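Local atomic coordinates of profilin-2 (Acanthamoeba castellanii, PDB entry 2ACG), a protein that binds monomeric actin in a 1:1 complex, preventing or promoting its polymerization according to concentration, and binds the lipid PIP2. Residues V16-I21 and I97-E102; F60-T65 and V86-T91. All coordinates share one frame; numbering follows the deposited sequence.

Contact 1: V16-I21 and I97-E102; sequences VTQAAI and IGVYNE
Thr17 spreads its two branches over the residues where the strand 94-100 runs out: its OG1 lies 3.5 Å from Val99 CG2, while its CG2 reaches the amide of Asn101, 3.3 Å from ND2. The contact joins two neighbouring antiparallel strands of the central sheet of the profilin fold, and the short axes of 18-21 and 97-100 run 4.6 Å apart at 171°. The amide oxygen of Asn101, OD1, accepts a bond from the backbone N of Lys103, which helps fix the rotation of the group that meets the threonine methyl. A chi1 of 76° turns Thr17 OG1 to Val99 and leaves CG2, beside the backbone N, for Asn101; the side chains of Thr17 and Val99 cross at about a right angle.

Val99 CG2 also touches the CB of Gln18, whose chain then bends away so that OE1 bonds to Ser32 OG. Ala20 and Ile97 form a hydrogen-bonded pair on the same face as Gln18 and Val99, and Phe35 packs on the side chains of Gln18, Ala20 and Ile97. Ala19 lies on the other face, and Val16, before the strand, reaches Gly98 from that side. There Ala19 and Gly98 form a non-hydrogen-bonded pair with CA atoms only 4.2 Å apart, and Gly98 presents no side chain to the Val16 methyl CG1. Val16 itself lies against Ala109 of the C-terminal helix 106-123, the helix that also holds the actin-binding site Lys115.

Four backbone hydrogen bonds join the segments. Val99 N donates to Gln18 O nearly straight, at 169°, whereas Ile97 N to Ala20 O is longer and more bent. Beyond these pairs, Thr17 N donates to Val99 O at 2.9 Å.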
loop_
_atom_site.group_PDB
_atom_site.type_symbol
_atom_site.label_atom_id
_atom_site.label_comp_id
_atom_site.label_asym_id
_atom_site.label_seq_id
_atom_site.Cartn_x
_atom_site.Cartn_y
_atom_site.Cartn_z
ATOM N N VAL A 16 6.794 -0.140 9.187
ATOM C CA VAL A 16 5.397 0.186 8.863
ATOM C C VAL A 16 4.491 -0.216 10.016
ATOM O O VAL A 16 4.702 -1.290 10.585
ATOM C CB VAL A 16 4.945 -0.414 7.514
ATOM C CG1 VAL A 16 5.785 0.097 6.327
ATOM C CG2 VAL A 16 4.937 -1.936 7.516
ATOM N N THR A 17 3.523 0.641 10.318
ATOM C CA THR A 17 2.586 0.445 11.397
ATOM C C THR A 17 1.415 -0.462 11.083
ATOM O O THR A 17 1.105 -1.323 11.933
ATOM C CB THR A 17 2.079 1.787 12.073
ATOM O OG1 THR A 17 1.102 2.391 11.161
ATOM C CG2 THR A 17 3.205 2.763 12.432
ATOM N N GLN A 18 0.780 -0.267 9.977
ATOM C CA GLN A 18 -0.384 -1.032 9.498
ATOM C C GLN A 18 -0.078 -1.487 8.079
ATOM O O GLN A 18 0.693 -0.807 7.379
ATOM C CB GLN A 18 -1.634 -0.132 9.509
ATOM C CG GLN A 18 -2.077 0.307 10.901
ATOM C CD GLN A 18 -2.506 -0.906 11.721
ATOM O OE1 GLN A 18 -2.973 -1.917 11.182
ATOM N NE2 GLN A 18 -2.323 -0.821 13.033
ATOM N N ALA A 19 -0.678 -2.582 7.653
ATOM C CA ALA A 19 -0.380 -3.093 6.299
ATOM C C ALA A 19 -1.471 -4.030 5.832
ATOM O O ALA A 19 -2.295 -4.451 6.636
ATOM C CB ALA A 19 0.995 -3.768 6.329
ATOM N N ALA A 20 -1.437 -4.316 4.542
ATOM C CA ALA A 20 -2.421 -5.202 3.900
ATOM C C ALA A 20 -1.886 -5.619 2.532
ATOM O O ALA A 20 -0.900 -5.057 2.040
ATOM C CB ALA A 20 -3.743 -4.446 3.771
ATOM N N ILE A 21 -2.514 -6.613 1.966
ATOM C CA ILE A 21 -2.227 -7.182 0.654
ATOM C C ILE A 21 -3.619 -7.322 0.008
ATOM O O ILE A 21 -4.412 -8.135 0.508
ATOM C CB ILE A 21 -1.430 -8.511 0.678
ATOM C CG1 ILE A 21 -0.073 -8.369 1.431
ATOM C CG2 ILE A 21 -1.122 -9.086 -0.751
ATOM C CD1 ILE A 21 0.600 -9.769 1.632
ATOM N N ILE A 97 0.499 -2.671 0.502
ATOM C CA ILE A 97 0.107 -1.450 1.176
ATOM C C ILE A 97 0.646 -1.472 2.617
ATOM O O ILE A 97 0.267 -2.421 3.323
ATOM C CB ILE A 97 -1.454 -1.385 1.373
ATOM C CG1 ILE A 97 -2.270 -1.496 0.081
ATOM C CG2 ILE A 97 -1.864 -0.140 2.225
ATOM C CD1 ILE A 97 -3.795 -1.285 0.324
ATOM N N GLY A 98 1.398 -0.450 2.935
ATOM C CA GLY A 98 1.968 -0.316 4.286
ATOM C C GLY A 98 1.863 1.157 4.679
ATOM O O GLY A 98 2.260 2.010 3.878
ATOM N N VAL A 99 1.344 1.435 5.866
ATOM C CA VAL A 99 1.234 2.851 6.314
ATOM C C VAL A 99 2.340 3.094 7.326
ATOM O O VAL A 99 2.874 2.162 7.925
ATOM C CB VAL A 99 -0.204 3.186 6.676
ATOM C CG1 VAL A 99 -1.248 2.401 5.872
ATOM C CG2 VAL A 99 -0.530 3.093 8.144
ATOM N N TYR A 100 2.766 4.325 7.463
ATOM C CA TYR A 100 3.833 4.751 8.374
ATOM C C TYR A 100 3.397 6.057 9.046
ATOM O O TYR A 100 2.553 6.782 8.523
ATOM C CB TYR A 100 5.204 4.893 7.676
ATOM C CG TYR A 100 5.341 6.085 6.772
ATOM C CD1 TYR A 100 5.672 7.347 7.265
ATOM C CD2 TYR A 100 5.108 5.968 5.393
ATOM C CE1 TYR A 100 5.773 8.462 6.419
ATOM C CE2 TYR A 100 5.167 7.068 4.537
ATOM C CZ TYR A 100 5.521 8.307 5.054
ATOM O OH TYR A 100 5.593 9.365 4.188
ATOM N N ASN A 101 3.984 6.298 10.213
ATOM C CA ASN A 101 3.684 7.517 11.005
ATOM C C ASN A 101 4.922 8.423 11.053
ATOM O O ASN A 101 5.937 8.180 10.397
ATOM C CB ASN A 101 3.159 7.121 12.374
ATOM C CG ASN A 101 4.122 6.299 13.203
ATOM O OD1 ASN A 101 5.346 6.289 13.013
ATOM N ND2 ASN A 101 3.596 5.543 14.188
ATOM N N GLU A 102 4.822 9.429 11.904
ATOM C CA GLU A 102 5.865 10.418 12.154
ATOM C C GLU A 102 7.156 9.841 12.703
ATOM O O GLU A 102 8.241 10.461 12.508
ATOM C CB GLU A 102 5.394 11.492 13.126
ATOM C CG GLU A 102 4.163 11.161 13.973
ATOM C CD GLU A 102 2.868 11.236 13.197
ATOM O OE1 GLU A 102 2.379 12.255 12.706
ATOM O OE2 GLU A 102 2.355 10.102 13.103
#

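Contact 2: F60-T65 and V86-T91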
loop_
_atom_site.group_PDB
_atom_site.type_symbol
_atom_site.label_atom_id
_atom_site.label_comp_id
_atom_site.label_asym_id
_atom_site.label_seq_id
_atom_site.Cartn_x
_atom_site.Cartn_y
_atom_site.Cartn_z
ATOM N N PHE A 60 -6.606 10.270 -2.430
ATOM C CA PHE A 60 -7.205 8.920 -2.293
ATOM C C PHE A 60 -7.407 8.593 -0.810
ATOM O O PHE A 60 -6.700 9.132 0.056
ATOM C CB PHE A 60 -6.374 7.879 -3.006
ATOM C CG PHE A 60 -5.059 7.425 -2.462
ATOM C CD1 PHE A 60 -3.885 8.089 -2.815
ATOM C CD2 PHE A 60 -4.978 6.309 -1.642
ATOM C CE1 PHE A 60 -2.653 7.662 -2.352
ATOM C CE2 PHE A 60 -3.755 5.832 -1.144
ATOM C CZ PHE A 60 -2.579 6.524 -1.504
ATOM N N GLU A 61 -8.368 7.714 -0.559
ATOM C CA GLU A 61 -8.670 7.286 0.796
ATOM C C GLU A 61 -8.304 5.819 1.032
ATOM O O GLU A 61 -8.385 4.961 0.156
ATOM C CB GLU A 61 -10.130 7.407 1.197
ATOM C CG GLU A 61 -10.741 8.792 1.226
ATOM C CD GLU A 61 -12.242 8.825 1.361
ATOM O OE1 GLU A 61 -12.667 7.833 2.008
ATOM O OE2 GLU A 61 -12.912 9.719 0.862
ATOM N N LEU A 62 -7.925 5.586 2.261
ATOM C CA LEU A 62 -7.579 4.249 2.731
ATOM C C LEU A 62 -7.970 4.232 4.215
ATOM O O LEU A 62 -7.477 5.031 5.024
ATOM C CB LEU A 62 -6.155 3.883 2.422
ATOM C CG LEU A 62 -5.801 2.947 1.292
ATOM C CD1 LEU A 62 -6.380 3.360 -0.031
ATOM C CD2 LEU A 62 -4.272 2.946 1.167
ATOM N N ALA A 63 -8.855 3.300 4.501
ATOM C CA ALA A 63 -9.343 3.106 5.876
ATOM C C ALA A 63 -9.746 4.410 6.538
ATOM O O ALA A 63 -9.421 4.646 7.709
ATOM C CB ALA A 63 -8.323 2.335 6.699
ATOM N N GLY A 64 -10.466 5.263 5.819
ATOM C CA GLY A 64 -10.938 6.527 6.389
ATOM C C GLY A 64 -10.007 7.692 6.289
ATOM O O GLY A 64 -10.460 8.856 6.487
ATOM N N THR A 65 -8.743 7.471 5.987
ATOM C CA THR A 65 -7.790 8.591 5.849
ATOM C C THR A 65 -7.649 9.018 4.394
ATOM O O THR A 65 -7.520 8.221 3.474
ATOM C CB THR A 65 -6.387 8.348 6.500
ATOM O OG1 THR A 65 -6.622 7.908 7.881
ATOM C CG2 THR A 65 -5.539 9.626 6.516
ATOM N N VAL A 86 1.238 6.582 3.283
ATOM C CA VAL A 86 1.166 5.182 2.834
ATOM C C VAL A 86 1.918 4.930 1.528
ATOM O O VAL A 86 1.927 5.751 0.600
ATOM C CB VAL A 86 -0.356 4.851 2.753
ATOM C CG1 VAL A 86 -1.009 5.386 1.491
ATOM C CG2 VAL A 86 -0.683 3.385 2.974
ATOM N N ILE A 87 2.513 3.735 1.466
ATOM C CA ILE A 87 3.265 3.255 0.310
ATOM C C ILE A 87 2.420 2.149 -0.333
ATOM O O ILE A 87 2.087 1.220 0.430
ATOM C CB ILE A 87 4.679 2.690 0.687
ATOM C CG1 ILE A 87 5.498 3.677 1.527
ATOM C CG2 ILE A 87 5.483 2.240 -0.560
ATOM C CD1 ILE A 87 5.566 5.145 1.021
ATOM N N THR A 88 2.087 2.257 -1.600
ATOM C CA THR A 88 1.281 1.176 -2.231
ATOM C C THR A 88 2.065 0.705 -3.468
ATOM O O THR A 88 2.398 1.583 -4.264
ATOM C CB THR A 88 -0.125 1.716 -2.688
ATOM O OG1 THR A 88 0.159 2.484 -3.912
ATOM C CG2 THR A 88 -0.853 2.574 -1.654
ATOM N N VAL A 89 2.298 -0.573 -3.620
ATOM C CA VAL A 89 3.030 -1.168 -4.722
ATOM C C VAL A 89 2.327 -2.332 -5.391
ATOM O O VAL A 89 2.026 -3.374 -4.795
ATOM C CB VAL A 89 4.424 -1.581 -4.196
ATOM C CG1 VAL A 89 5.272 -2.301 -5.220
ATOM C CG2 VAL A 89 5.133 -0.377 -3.591
ATOM N N LYS A 90 2.133 -2.177 -6.698
ATOM C CA LYS A 90 1.503 -3.183 -7.545
ATOM C C LYS A 90 2.447 -4.297 -7.979
ATOM O O LYS A 90 3.572 -4.064 -8.460
ATOM C CB LYS A 90 0.914 -2.541 -8.784
ATOM C CG LYS A 90 0.462 -3.581 -9.843
ATOM C CD LYS A 90 -0.269 -2.819 -10.936
ATOM C CE LYS A 90 -1.251 -3.628 -11.712
ATOM N NZ LYS A 90 -2.209 -2.697 -12.405
ATOM N N THR A 91 1.935 -5.519 -7.814
ATOM C CA THR A 91 2.688 -6.729 -8.197
ATOM C C THR A 91 1.953 -7.329 -9.383
ATOM O O THR A 91 1.027 -6.652 -9.915
ATOM C CB THR A 91 2.991 -7.707 -7.011
ATOM O OG1 THR A 91 1.734 -8.295 -6.570
ATOM C CG2 THR A 91 3.696 -7.051 -5.818
#
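The β-hairpin that pairs strand 60-62 with 65-69 meets strand 84-90 through side chains alone. Phe60 and Leu62 point from the hairpin toward Val86 and Thr88, and no hydrogen bond crosses. The two strand axes stay 10.5 Å apart at their closest and cross at 97°, so the side chains bridge the distance. The far corner of the Phe60 ring does most of the touching: CZ lies 3.6 Å from Val86 CG1, with CE2 also near that methyl. The ring meets Val86 and the CG2 methyl of Thr88 obliquely, while Leu62 CD1 lies in the ring plane at its edge and flanks it within the hairpin.

Both strands belong to the curled antiparallel sheet of the profilin fold, consistent with their near-perpendicular crossing, and the hairpin lies over the face of strand 84-90 that carries Val86 and Thr88. Val86 divides its methyls between the two hairpin residues: chi1 of 79° turns CG1 to the phenyl ring and leaves CG2 4.0 Å from Leu62 CD2. Ile97 of the adjoining strand also packs against both Leu62 and Val86. Thr88 gives its methyl to the apolar cluster, while its OG1 hydrogen-bonds to Val77 O. Beyond Leu62 the chain reverses in a type I' turn, closed by Thr65 N bonding to Leu62 O at 2.9 Å.

From the N terminus, helix 2-7 leads to the segment 16-21, which waits some 75 residues for its partner 97-102; contact 1 thus closes a long loop holding two helices, 39-48 and 53-58, and most of the sheet. Contact 2 falls wholly within that loop, closing a much shorter one of 20 residues, strand-rich and without helix. The loops do not cross. Strands 84-90 and 94-100 follow each other and are neighbours in the sheet, with Gly98 O probably bonded to Ile87 N at 3.0 Å. Through this pair contact 1 carries the sheet toward the N-terminal strand, while contact 2 ties it to the hairpin after helix 53-58.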